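PDB 2Q9U: A-type flavoprotein from Giardia intestinalis, which probably scavenges oxygen, reducing it at a non-haem diiron centre with electrons passed on by its bound FMN. Local coordinates for residues L291-T294 and K300-L303. Numbering follows the deposited sequence.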
loop_
_atom_site.group_PDB
_atom_site.type_symbol
_atom_site.label_atom_id
_atom_site.label_comp_id
_atom_site.label_asym_id
_atom_site.label_seq_id
_atom_site.Cartn_x
_atom_site.Cartn_y
_atom_site.Cartn_z
ATOM N N LEU A 291 -1.556 -8.997 16.393
ATOM C CA LEU A 291 -1.932 -8.487 15.081
ATOM C C LEU A 291 -2.502 -7.093 15.251
ATOM O O LEU A 291 -3.589 -6.948 15.806
ATOM C CB LEU A 291 -3.008 -9.397 14.431
ATOM C CG LEU A 291 -2.637 -10.856 14.178
ATOM C CD1 LEU A 291 -3.806 -11.548 13.475
ATOM C CD2 LEU A 291 -1.369 -10.922 13.306
ATOM N N GLU A 292 -1.785 -6.074 14.776
ATOM C CA GLU A 292 -2.313 -4.714 14.829
ATOM C C GLU A 292 -2.781 -4.288 13.442
ATOM O O GLU A 292 -2.045 -4.455 12.462
ATOM C CB GLU A 292 -1.253 -3.740 15.344
ATOM C CG GLU A 292 -1.807 -2.354 15.701
ATOM C CD GLU A 292 -1.141 -1.797 16.963
ATOM O OE1 GLU A 292 -0.845 -2.597 17.891
ATOM O OE2 GLU A 292 -0.910 -0.565 17.018
ATOM N N MET A 293 -3.991 -3.725 13.365
ATOM C CA MET A 293 -4.654 -3.599 12.064
ATOM C C MET A 293 -3.928 -2.657 11.108
ATOM O O MET A 293 -4.024 -2.833 9.902
ATOM C CB MET A 293 -6.141 -3.245 12.187
ATOM C CG MET A 293 -6.971 -4.318 12.937
ATOM S SD MET A 293 -6.784 -5.997 12.261
ATOM C CE MET A 293 -7.546 -5.953 10.662
ATOM N N THR A 294 -3.177 -1.701 11.639
ATOM C CA THR A 294 -2.334 -0.870 10.760
ATOM C C THR A 294 -1.177 -1.611 10.058
ATOM O O THR A 294 -0.583 -1.077 9.117
ATOM C CB THR A 294 -1.777 0.338 11.493
ATOM O OG1 THR A 294 -1.108 -0.080 12.690
ATOM C CG2 THR A 294 -2.894 1.338 11.826
ATOM N N LYS A 300 -5.180 -12.355 7.608
ATOM C CA LYS A 300 -4.298 -12.848 8.660
ATOM C C LYS A 300 -5.041 -12.982 10.007
ATOM O O LYS A 300 -4.777 -13.901 10.795
ATOM C CB LYS A 300 -3.061 -11.938 8.722
ATOM C CG LYS A 300 -2.233 -12.153 7.418
ATOM C CD LYS A 300 -1.067 -11.212 7.216
ATOM C CE LYS A 300 -0.449 -11.472 5.824
ATOM N NZ LYS A 300 -1.362 -11.078 4.670
ATOM N N VAL A 301 -5.971 -12.071 10.259
ATOM C CA VAL A 301 -6.819 -12.186 11.460
ATOM C C VAL A 301 -7.549 -13.556 11.433
ATOM O O VAL A 301 -7.587 -14.299 12.443
ATOM C CB VAL A 301 -7.806 -10.980 11.567
ATOM C CG1 VAL A 301 -8.826 -11.176 12.690
ATOM C CG2 VAL A 301 -7.024 -9.642 11.787
ATOM N N ALA A 302 -8.130 -13.880 10.284
ATOM C CA ALA A 302 -8.835 -15.168 10.109
ATOM C C ALA A 302 -7.856 -16.318 10.289
ATOM O O ALA A 302 -8.119 -17.241 11.042
ATOM C CB ALA A 302 -9.545 -15.238 8.743
ATOM N N LEU A 303 -6.706 -16.243 9.626
ATOM C CA LEU A 303 -5.678 -17.277 9.787
ATOM C C LEU A 303 -5.352 -17.609 11.260
ATOM O O LEU A 303 -5.301 -18.791 11.661
ATOM C CB LEU A 303 -4.402 -16.836 9.072
ATOM C CG LEU A 303 -3.124 -17.678 9.247
ATOM C CD1 LEU A 303 -3.337 -19.127 8.696
ATOM C CD2 LEU A 303 -1.929 -17.011 8.588
#
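Leu291 CD1 lies over one face of the peptide group joining Lys300 to Val301, displaced toward the edge between the carbonyl oxygen and the next alpha carbon: it is 3.7 Å from Lys300 O and equally far from Val301 CA. The contact belongs to the flavodoxin-like domain, where strand 287-292, outermost in the parallel sheet within this chain, leads into helix 298-306, the first half of a beta-alpha-beta crossover that passes strand 258-263 to reach strand 310-314. Leu291 thus presents a methyl to helix backbone, while the side chain of Met293 turns back beyond the strand end. Its bend at chi2 (-53°) brings the sulfur back to Val301, and the bend at chi3 (-68°) then swings the methyl across the front of CG2, the two side chains crossing at about a right angle. Val262 lies against both Met293 and Val301, and helix 324-336 adds Ala329 and Val333 to the same apolar layer. Lys300 heads the other way, its ammonium group paired with Asp297 and Asp36. The bound FMN is about 12 Å from the side chain of Met293. Val301 CG2 is the branch shared by both strand-side residues, with Met293 SD at 3.7 Å, Met293 CE at 3.9 Å and Leu291 CD1 at 4.1 Å.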